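Local atomic coordinates of Non-reducing end beta-L-arabinofuranosidase (Bacteroides thetaiotaomicron, PDB entry 5MQO), a protein that probably hydrolyses glycosidic bonds at the non-reducing ends of plant pectin, as a family GH127 enzyme linked to the release of aceric acid. Residues A[48-51]-A[52-56]; A[104-107]-A[108-112]; A[386-389]-A[390-393]; A[454-457]-A[458-461]. All coordinates share one frame; numbering follows the deposited sequence.

Contact 1 (A[48-51]-A[52-56]); sequences NGFW and GERFN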
loop_
_atom_site.group_PDB
_atom_site.type_symbol
_atom_site.label_atom_id
_atom_site.label_comp_id
_atom_site.label_asym_id
_atom_site.label_seq_id
_atom_site.Cartn_x
_atom_site.Cartn_y
_atom_site.Cartn_z
ATOM N N ASN A 48 -14.899 -14.603 4.337
ATOM C CA ASN A 48 -14.373 -15.826 4.995
ATOM C C ASN A 48 -12.985 -16.191 4.538
ATOM O O ASN A 48 -12.818 -17.191 3.845
ATOM C CB ASN A 48 -15.270 -17.052 4.690
ATOM C CG ASN A 48 -16.734 -16.786 4.954
ATOM O OD1 ASN A 48 -17.127 -16.425 6.069
ATOM N ND2 ASN A 48 -17.557 -16.940 3.916
ATOM N N GLY A 49 -11.973 -15.431 4.913
ATOM C CA GLY A 49 -10.621 -15.879 4.596
ATOM C C GLY A 49 -9.568 -14.995 5.191
ATOM O O GLY A 49 -9.753 -14.468 6.295
ATOM N N PHE A 50 -8.473 -14.831 4.446
ATOM C CA PHE A 50 -7.348 -13.979 4.836
ATOM C C PHE A 50 -7.852 -12.634 5.374
ATOM O O PHE A 50 -7.566 -12.263 6.521
ATOM C CB PHE A 50 -6.389 -13.762 3.652
ATOM C CG PHE A 50 -5.083 -13.104 4.028
ATOM C CD1 PHE A 50 -4.984 -11.733 4.214
ATOM C CD2 PHE A 50 -3.933 -13.867 4.198
ATOM C CE1 PHE A 50 -3.770 -11.144 4.558
ATOM C CE2 PHE A 50 -2.716 -13.284 4.524
ATOM C CZ PHE A 50 -2.636 -11.919 4.708
ATOM N N TRP A 51 -8.613 -11.913 4.556
ATOM C CA TRP A 51 -8.911 -10.508 4.868
ATOM C C TRP A 51 -10.053 -10.332 5.852
ATOM O O TRP A 51 -10.042 -9.392 6.648
ATOM C CB TRP A 51 -9.121 -9.673 3.590
ATOM C CG TRP A 51 -7.811 -9.312 2.884
ATOM C CD1 TRP A 51 -7.353 -9.792 1.691
ATOM C CD2 TRP A 51 -6.809 -8.407 3.357
ATOM N NE1 TRP A 51 -6.129 -9.242 1.391
ATOM C CE2 TRP A 51 -5.768 -8.391 2.393
ATOM C CE3 TRP A 51 -6.698 -7.597 4.492
ATOM C CZ2 TRP A 51 -4.634 -7.619 2.532
ATOM C CZ3 TRP A 51 -5.557 -6.819 4.634
ATOM C CH2 TRP A 51 -4.536 -6.834 3.654
ATOM N N GLY A 52 -11.038 -11.218 5.792
ATOM C CA GLY A 52 -12.058 -11.299 6.833
ATOM C C GLY A 52 -11.450 -11.413 8.223
ATOM O O GLY A 52 -11.844 -10.673 9.165
ATOM N N GLU A 53 -10.478 -12.329 8.331
ATOM C CA GLU A 53 -9.757 -12.580 9.584
ATOM C C GLU A 53 -8.962 -11.348 10.034
ATOM O O GLU A 53 -9.112 -10.899 11.180
ATOM C CB GLU A 53 -8.849 -13.794 9.459
ATOM C CG GLU A 53 -8.271 -14.276 10.778
ATOM C CD GLU A 53 -7.125 -15.240 10.578
ATOM O OE1 GLU A 53 -7.371 -16.462 10.388
ATOM O OE2 GLU A 53 -5.974 -14.752 10.613
ATOM N N ARG A 54 -8.159 -10.782 9.139
ATOM C CA ARG A 54 -7.473 -9.526 9.423
ATOM C C ARG A 54 -8.452 -8.392 9.810
ATOM O O ARG A 54 -8.265 -7.722 10.840
ATOM C CB ARG A 54 -6.623 -9.118 8.222
ATOM C CG ARG A 54 -5.413 -10.005 7.926
ATOM C CD ARG A 54 -4.484 -10.138 9.117
ATOM N NE ARG A 54 -4.891 -11.256 9.961
ATOM C CZ ARG A 54 -4.581 -11.414 11.248
ATOM N NH1 ARG A 54 -3.828 -10.531 11.906
ATOM N NH2 ARG A 54 -5.023 -12.496 11.883
ATOM N N PHE A 55 -9.505 -8.199 9.011
ATOM C CA PHE A 55 -10.540 -7.192 9.308
ATOM C C PHE A 55 -11.195 -7.335 10.697
ATOM O O PHE A 55 -11.514 -6.316 11.323
ATOM C CB PHE A 55 -11.611 -7.158 8.221
ATOM C CG PHE A 55 -12.534 -5.981 8.324
ATOM C CD1 PHE A 55 -13.718 -6.060 9.065
ATOM C CD2 PHE A 55 -12.225 -4.786 7.701
ATOM C CE1 PHE A 55 -14.580 -4.985 9.168
ATOM C CE2 PHE A 55 -13.086 -3.691 7.806
ATOM C CZ PHE A 55 -14.273 -3.796 8.535
ATOM N N ASN A 56 -11.390 -8.561 11.195
ATOM C CA ASN A 56 -11.883 -8.728 12.586
ATOM C C ASN A 56 -10.879 -8.275 13.635
ATOM O O ASN A 56 -11.277 -7.688 14.647
ATOM C CB ASN A 56 -12.346 -10.167 12.896
ATOM C CG ASN A 56 -13.753 -10.465 12.366
ATOM O OD1 ASN A 56 -14.403 -9.620 11.725
ATOM N ND2 ASN A 56 -14.225 -11.673 12.628
#

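Contact 2 (A[104-107]-A[108-112]); sequences YKWM and EGVAS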
loop_
_atom_site.group_PDB
_atom_site.type_symbol
_atom_site.label_atom_id
_atom_site.label_comp_id
_atom_site.label_asym_id
_atom_site.label_seq_id
_atom_site.Cartn_x
_atom_site.Cartn_y
_atom_site.Cartn_z
ATOM N N TYR A 104 -7.798 12.172 13.481
ATOM C CA TYR A 104 -8.590 12.293 12.255
ATOM C C TYR A 104 -8.373 11.104 11.346
ATOM O O TYR A 104 -9.270 10.749 10.616
ATOM C CB TYR A 104 -8.233 13.565 11.466
ATOM C CG TYR A 104 -8.470 14.870 12.196
ATOM C CD1 TYR A 104 -9.688 15.148 12.816
ATOM C CD2 TYR A 104 -7.480 15.845 12.245
ATOM C CE1 TYR A 104 -9.904 16.359 13.470
ATOM C CE2 TYR A 104 -7.684 17.056 12.900
ATOM C CZ TYR A 104 -8.897 17.313 13.507
ATOM O OH TYR A 104 -9.082 18.516 14.155
ATOM N N LYS A 105 -7.168 10.534 11.353
ATOM C CA LYS A 105 -6.882 9.297 10.602
ATOM C C LYS A 105 -7.570 8.122 11.254
ATOM O O LYS A 105 -8.189 7.348 10.569
ATOM C CB LYS A 105 -5.367 9.043 10.430
ATOM C CG LYS A 105 -4.740 9.924 9.343
ATOM C CD LYS A 105 -3.246 9.724 9.170
ATOM C CE LYS A 105 -2.439 10.463 10.234
ATOM N NZ LYS A 105 -0.964 10.390 10.013
ATOM N N TRP A 106 -7.454 8.010 12.578
ATOM C CA TRP A 106 -8.141 6.983 13.370
ATOM C C TRP A 106 -9.631 6.975 13.039
ATOM O O TRP A 106 -10.200 5.945 12.661
ATOM C CB TRP A 106 -7.925 7.238 14.877
ATOM C CG TRP A 106 -8.701 6.302 15.821
ATOM C CD1 TRP A 106 -8.331 5.050 16.221
ATOM C CD2 TRP A 106 -9.953 6.563 16.472
ATOM N NE1 TRP A 106 -9.264 4.517 17.062
ATOM C CE2 TRP A 106 -10.275 5.417 17.239
ATOM C CE3 TRP A 106 -10.843 7.647 16.473
ATOM C CZ2 TRP A 106 -11.447 5.320 18.013
ATOM C CZ3 TRP A 106 -12.019 7.555 17.249
ATOM C CH2 TRP A 106 -12.307 6.390 18.002
ATOM N N MET A 107 -10.229 8.153 13.179
ATOM C CA MET A 107 -11.655 8.392 12.975
ATOM C C MET A 107 -12.076 8.050 11.536
ATOM O O MET A 107 -13.122 7.454 11.313
ATOM C CB MET A 107 -11.947 9.852 13.360
ATOM C CG MET A 107 -13.136 10.530 12.720
ATOM S SD MET A 107 -14.659 10.108 13.539
ATOM C CE MET A 107 -15.727 10.459 12.143
ATOM N N GLU A 108 -11.244 8.406 10.574
ATOM C CA GLU A 108 -11.472 8.042 9.178
ATOM C C GLU A 108 -11.539 6.523 9.047
ATOM O O GLU A 108 -12.398 5.971 8.339
ATOM C CB GLU A 108 -10.356 8.615 8.304
ATOM C CG GLU A 108 -10.505 8.408 6.809
ATOM C CD GLU A 108 -9.322 8.955 5.998
ATOM O OE1 GLU A 108 -8.647 9.949 6.442
ATOM O OE2 GLU A 108 -9.071 8.367 4.905
ATOM N N GLY A 109 -10.626 5.861 9.746
ATOM C CA GLY A 109 -10.664 4.424 9.920
ATOM C C GLY A 109 -11.953 3.906 10.556
ATOM O O GLY A 109 -12.514 2.933 10.060
ATOM N N VAL A 110 -12.420 4.537 11.637
ATOM C CA VAL A 110 -13.676 4.128 12.271
ATOM C C VAL A 110 -14.835 4.220 11.253
ATOM O O VAL A 110 -15.619 3.279 11.129
ATOM C CB VAL A 110 -14.008 4.954 13.550
ATOM C CG1 VAL A 110 -15.409 4.660 14.048
ATOM C CG2 VAL A 110 -13.030 4.674 14.689
ATOM N N ALA A 111 -14.930 5.336 10.528
ATOM C CA ALA A 111 -15.960 5.523 9.497
ATOM C C ALA A 111 -15.887 4.519 8.380
ATOM O O ALA A 111 -16.894 4.220 7.762
ATOM C CB ALA A 111 -15.856 6.914 8.893
ATOM N N SER A 112 -14.682 4.060 8.078
ATOM C CA SER A 112 -14.447 3.183 6.950
ATOM C C SER A 112 -14.926 1.783 7.256
ATOM O O SER A 112 -15.496 1.092 6.399
ATOM C CB SER A 112 -12.948 3.186 6.628
ATOM O OG SER A 112 -12.532 4.479 6.206
#

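Contact 3 (A[386-389]-A[390-393]); sequences IGNM and LFNW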
loop_
_atom_site.group_PDB
_atom_site.type_symbol
_atom_site.label_atom_id
_atom_site.label_comp_id
_atom_site.label_asym_id
_atom_site.label_seq_id
_atom_site.Cartn_x
_atom_site.Cartn_y
_atom_site.Cartn_z
ATOM N N ILE A 386 2.764 2.617 1.749
ATOM C CA ILE A 386 1.368 3.027 1.549
ATOM C C ILE A 386 1.293 4.082 0.457
ATOM O O ILE A 386 0.318 4.150 -0.276
ATOM C CB ILE A 386 0.747 3.600 2.857
ATOM C CG1 ILE A 386 0.634 2.491 3.910
ATOM C CG2 ILE A 386 -0.619 4.268 2.605
ATOM C CD1 ILE A 386 0.223 2.956 5.289
ATOM N N GLY A 387 2.303 4.937 0.399
ATOM C CA GLY A 387 2.381 5.952 -0.633
ATOM C C GLY A 387 2.495 5.341 -2.013
ATOM O O GLY A 387 1.744 5.698 -2.909
ATOM N N ASN A 388 3.435 4.415 -2.175
ATOM C CA ASN A 388 3.601 3.696 -3.437
ATOM C C ASN A 388 2.290 2.966 -3.814
ATOM O O ASN A 388 1.933 2.906 -4.992
ATOM C CB ASN A 388 4.744 2.703 -3.323
ATOM C CG ASN A 388 5.207 2.164 -4.669
ATOM O OD1 ASN A 388 5.207 2.855 -5.701
ATOM N ND2 ASN A 388 5.659 0.918 -4.655
ATOM N N MET A 389 1.582 2.436 -2.820
ATOM C CA MET A 389 0.319 1.750 -3.047
ATOM C C MET A 389 -0.766 2.695 -3.608
ATOM O O MET A 389 -1.402 2.390 -4.603
ATOM C CB MET A 389 -0.161 1.145 -1.736
ATOM C CG MET A 389 -1.476 0.405 -1.856
ATOM S SD MET A 389 -2.127 -0.147 -0.285
ATOM C CE MET A 389 -3.823 -0.374 -0.754
ATOM N N LEU A 390 -0.953 3.830 -2.938
ATOM C CA LEU A 390 -1.895 4.858 -3.339
ATOM C C LEU A 390 -1.493 5.558 -4.659
ATOM O O LEU A 390 -2.356 5.914 -5.441
ATOM C CB LEU A 390 -2.037 5.887 -2.238
ATOM C CG LEU A 390 -2.570 5.514 -0.854
ATOM C CD1 LEU A 390 -2.338 6.686 0.112
ATOM C CD2 LEU A 390 -4.037 5.154 -0.861
ATOM N N PHE A 391 -0.197 5.758 -4.907
ATOM C CA PHE A 391 0.271 6.197 -6.239
ATOM C C PHE A 391 -0.224 5.196 -7.291
ATOM O O PHE A 391 -0.889 5.573 -8.260
ATOM C CB PHE A 391 1.806 6.352 -6.268
ATOM C CG PHE A 391 2.402 6.724 -7.628
ATOM C CD1 PHE A 391 1.760 7.593 -8.519
ATOM C CD2 PHE A 391 3.659 6.243 -7.989
ATOM C CE1 PHE A 391 2.333 7.938 -9.749
ATOM C CE2 PHE A 391 4.235 6.587 -9.226
ATOM C CZ PHE A 391 3.558 7.428 -10.111
ATOM N N ASN A 392 0.023 3.915 -7.057
ATOM C CA ASN A 392 -0.301 2.932 -8.075
ATOM C C ASN A 392 -1.810 2.784 -8.293
ATOM O O ASN A 392 -2.269 2.437 -9.387
ATOM C CB ASN A 392 0.335 1.586 -7.752
ATOM C CG ASN A 392 1.751 1.509 -8.222
ATOM O OD1 ASN A 392 2.034 1.035 -9.316
ATOM N ND2 ASN A 392 2.656 2.014 -7.412
ATOM N N TRP A 393 -2.570 3.037 -7.239
ATOM C CA TRP A 393 -3.995 2.952 -7.337
ATOM C C TRP A 393 -4.527 4.064 -8.236
ATOM O O TRP A 393 -5.364 3.795 -9.056
ATOM C CB TRP A 393 -4.645 2.977 -5.972
ATOM C CG TRP A 393 -6.115 2.813 -6.074
ATOM C CD1 TRP A 393 -7.053 3.806 -6.023
ATOM C CD2 TRP A 393 -6.826 1.598 -6.302
ATOM N NE1 TRP A 393 -8.305 3.275 -6.178
ATOM C CE2 TRP A 393 -8.193 1.917 -6.344
ATOM C CE3 TRP A 393 -6.440 0.264 -6.459
ATOM C CZ2 TRP A 393 -9.170 0.962 -6.541
ATOM C CZ3 TRP A 393 -7.426 -0.702 -6.643
ATOM C CH2 TRP A 393 -8.773 -0.336 -6.695
#

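Contact 4 (A[454-457]-A[458-461]); sequences SCFC and CPPN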
loop_
_atom_site.group_PDB
_atom_site.type_symbol
_atom_site.label_atom_id
_atom_site.label_comp_id
_atom_site.label_asym_id
_atom_site.label_seq_id
_atom_site.Cartn_x
_atom_site.Cartn_y
_atom_site.Cartn_z
ATOM N N SER A 454 2.251 6.938 20.155
ATOM C CA SER A 454 2.844 8.164 20.734
ATOM C C SER A 454 3.818 8.952 19.826
ATOM O O SER A 454 3.462 10.027 19.335
ATOM C CB SER A 454 3.527 7.825 22.075
ATOM O OG SER A 454 2.632 7.202 22.974
ATOM N N CYS A 455 5.014 8.389 19.585
ATOM C CA CYS A 455 6.102 9.061 18.825
ATOM C C CYS A 455 5.899 9.104 17.290
ATOM O O CYS A 455 6.183 10.125 16.653
ATOM C CB CYS A 455 7.489 8.450 19.164
ATOM S SG CYS A 455 8.453 9.361 20.412
ATOM N N PHE A 456 5.403 8.014 16.706
ATOM C CA PHE A 456 5.297 7.901 15.246
ATOM C C PHE A 456 3.907 8.418 14.821
ATOM O O PHE A 456 2.910 8.183 15.514
ATOM C CB PHE A 456 5.520 6.451 14.745
ATOM C CG PHE A 456 6.262 5.542 15.709
ATOM C CD1 PHE A 456 7.449 5.953 16.330
ATOM C CD2 PHE A 456 5.777 4.248 15.984
ATOM C CE1 PHE A 456 8.119 5.108 17.213
ATOM C CE2 PHE A 456 6.452 3.401 16.861
ATOM C CZ PHE A 456 7.621 3.834 17.480
ATOM N N CYS A 457 3.843 9.132 13.694
ATOM C CA CYS A 457 2.551 9.520 13.086
ATOM C C CYS A 457 2.063 8.483 12.060
ATOM O O CYS A 457 0.970 8.624 11.506
ATOM C CB CYS A 457 2.652 10.909 12.431
ATOM S SG CYS A 457 3.550 10.972 10.855
ATOM N N CYS A 458 2.869 7.446 11.818
ATOM C CA CYS A 458 2.572 6.433 10.809
ATOM C C CYS A 458 1.518 5.342 11.205
ATOM O O CYS A 458 0.686 4.987 10.353
ATOM C CB CYS A 458 3.891 5.796 10.317
ATOM S SG CYS A 458 3.886 5.086 8.639
ATOM N N PRO A 459 1.526 4.818 12.471
ATOM C CA PRO A 459 0.580 3.733 12.814
ATOM C C PRO A 459 -0.903 4.066 12.561
ATOM O O PRO A 459 -1.620 3.221 12.027
ATOM C CB PRO A 459 0.870 3.433 14.299
ATOM C CG PRO A 459 2.238 3.934 14.519
ATOM C CD PRO A 459 2.393 5.127 13.616
ATOM N N PRO A 460 -1.346 5.288 12.893
ATOM C CA PRO A 460 -2.693 5.661 12.481
ATOM C C PRO A 460 -2.954 5.537 10.975
ATOM O O PRO A 460 -3.996 5.031 10.569
ATOM C CB PRO A 460 -2.797 7.110 12.940
ATOM C CG PRO A 460 -1.914 7.167 14.138
ATOM C CD PRO A 460 -0.749 6.310 13.770
ATOM N N ASN A 461 -2.000 5.970 10.165
ATOM C CA ASN A 461 -2.127 5.826 8.727
ATOM C C ASN A 461 -2.099 4.335 8.367
ATOM O O ASN A 461 -2.880 3.875 7.506
ATOM C CB ASN A 461 -1.038 6.651 7.992
ATOM C CG ASN A 461 -1.185 6.621 6.471
ATOM O OD1 ASN A 461 -2.217 6.228 5.944
ATOM N ND2 ASN A 461 -0.138 7.013 5.760
#

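Contact 1 (A[48-51]-A[52-56])
Phe50 and Arg54, one helical turn apart, meet where the ring atom CE1 of Phe50 comes to 3.9 Å from CG of Arg54. The same methylene also approaches the Phe50 carbonyl oxygen, while CB of Arg54 lies 4.0 Å from Trp51 CE3, so the aliphatic root of the arginine lies beside two aromatic side chains, meeting both rings obliquely. CG sits beside the backbone N of Arg54 (chi1 -68°), and the chain then bends at its next two bonds, which carries the guanidinium away from the rings to the flank of Glu53. There NH2 of Arg54 donates to Glu53 OE2 at 2.8 Å, a salt bridge that meets the carboxylate oxygen on its anti side and lies close to the guanidinium plane. Both ends have further partners: Arg54 NH1 bonds to Leu422 O and Glu53 OE2 to Ser640 OG, which would fix the rotation of the two charged groups and help offset the cost of placing Arg54 in a buried setting.

The backbone of the first helical turn supports these side chains. Glu53 N donates to Gly49 O at 3.0 Å, Arg54 N to Phe50 O at 3.1 Å and Phe55 N to Trp51 O at 2.7 Å.

Further out, the Trp51 ring stacks on Trp46 and Phe50 meets Tyr413 edge-to-face, while Phe55 packs on Val113 and Val116 of helix 102-117. With Gly49 at the N-cap, this is a helix start, opening helix 50-69 of the (alpha/alpha)6 barrel that forms the GH127 catalytic domain.

Contact 2 (A[104-107]-A[108-112])
Val110 lays a methyl group on the indole of Trp106, a CH-pi contact between residues four apart on helix 102-117, one of the helices of the (alpha/alpha)6 barrel of the catalytic domain. This is the tightly packed flank. Trp106 CG lies opposite its backbone N (chi1 175°), which sets the indole out from the helix with one face turned to Val110. Met66 of helix 50-69 packs on Trp106 and Leu63 on Val110, and Trp67 stacks on the indole, whose NE1 donates to Leu63 O. Met126 of helix 120-136 packs against Met107 and Ala111 and also reaches Val110.

The other flank is looser between the two segments, although it too is buried. Lys105 points away from 108-112 and runs along Pro460 toward Cys457 O, to which its NZ bonds. Glu108 stretches out fully from the helix, touching 104-107 chiefly through CB, which lies 3.3 Å from Tyr104 O. Its carboxylate forms a salt bridge with Arg464, an interaction that would probably favour the charged form in this buried place. Between the flanks the helix is held by its backbone, with Gly109 N giving a bond to Lys105 O at 3.0 Å and Ala111 N one to Met107 O at 2.9 Å.

On the indole, Val110 CG2 stands 3.6 Å from the centre of the six-membered ring of Trp106, only 8° off the ring normal.

Contact 3 (A[386-389]-A[390-393])
Asn388 and Asn392 supply the polar part of this helical turn, joined through one carbonyl oxygen. Asn388 O takes two N-H groups of Asn392, the side-chain ND2 at 2.7 Å and the backbone N at 3.0 Å. The ND2 bond is almost straight, with an N-H...O angle of 176°, and lies in the amide plane of Asn392; the two donors arrive from opposite faces of the carbonyl plane. The Asn392 side chain can fold back this way because its CG lies beside its own backbone N (chi1 -84°). The two side-chain amides are turned nearly perpendicular, 84° between planes. Each is engaged beyond the turn as well: Asn392 OD1 accepts from Trp327 NE1, and Asn388 ND2 donates to Gly339 O. Were Asn392 replaced by an alanine, Asn388 O would probably keep just its backbone donor and Trp327 NE1 would lose this acceptor, in a buried place.

The other backbone bonds are those of an ordinary alpha-helix, here helix 382-399, which lies near the centre of the chain and packs against helices 297-314, 402-416 and 458-466 of the catalytic domain. Phe391 N reaches Gly387 O at 2.8 Å and Leu390 N reaches Ile386 O at 3.0 Å.

Apolar packing belongs to another side of the helix. Ile386 and Leu390 lie side by side and point the same way, with Ile386 CG2 at 3.9 Å from Leu390 CD1. Leu390 CG also lies 3.2 Å from Ile386 O. Tyr302 of helix 297-314 touches both aliphatic side chains, and Thr462 and Thr465 of helix 458-466 lie against Ile386.

Contact 4 (A[454-457]-A[458-461])
The junction between a loop and the first turn of helix 458-466 brings Phe456 against Pro459, beside a cysteine tied by a disulfide. Phe456 CB touches Pro459 CD at 3.6 Å, and the rim of the ring follows, CD2 of Phe456 lying 3.8 Å from Pro459 CG. That CG stands at the edge of the phenyl ring, in its plane, so the pyrrolidine abuts the rim of the aromatic; the two side chains cross at about a right angle. Pro459 CD also comes within 3.6 Å of the Phe456 carbonyl oxygen. A glycine in place of Pro459 would probably open a gap beside Phe456 CB and the ring edge, and leave the backbone of this turn freer to move.

One residue on, the pattern shifts by a step: Pro460 CD packs on the Cys457 carbonyl, 3.7 Å from its O, which also accepts a hydrogen bond from Lys105 NZ of helix 102-117. Cys457 SG sits between its own backbone N and carbonyl carbon (chi1 75°), 3.7 Å from Cys458 N. No hydrogen bond links the two segments. The prolines lack an N-H to offer, as is common in the first turn of a helix, where such donors find no carbonyl one turn back.

Outside this turn, Asn461 ND2 donates to Tyr302 OH. Adjacent cysteines leading into a helix are consistent with the cysteine-bearing site of characterised GH127 enzymes, where related cysteines bind zinc; here Cys458 and Cys383 of helix 382-399 are joined as a disulfide.

From the N terminus the four contacts follow in series, none nested in or crossing another. Each closes only a turn of chain: contact 1 begins helix 50-69, contact 2 lies within helix 102-117, contact 3 within helix 382-399, and contact 4 carries a loop into helix 458-466. Contacts 1 and 2 come no nearer than about 5 Å between nearest atoms, though their helices pack together. Contact 4 is the meeting point, touching contact 2 through Lys105, whose CB is 4.1 Å from Pro460 CB, and contact 3 where Ile386 CD1 lies 3.9 Å from Asn461 O. Helices distant in sequence are thus tied together within one catalytic domain.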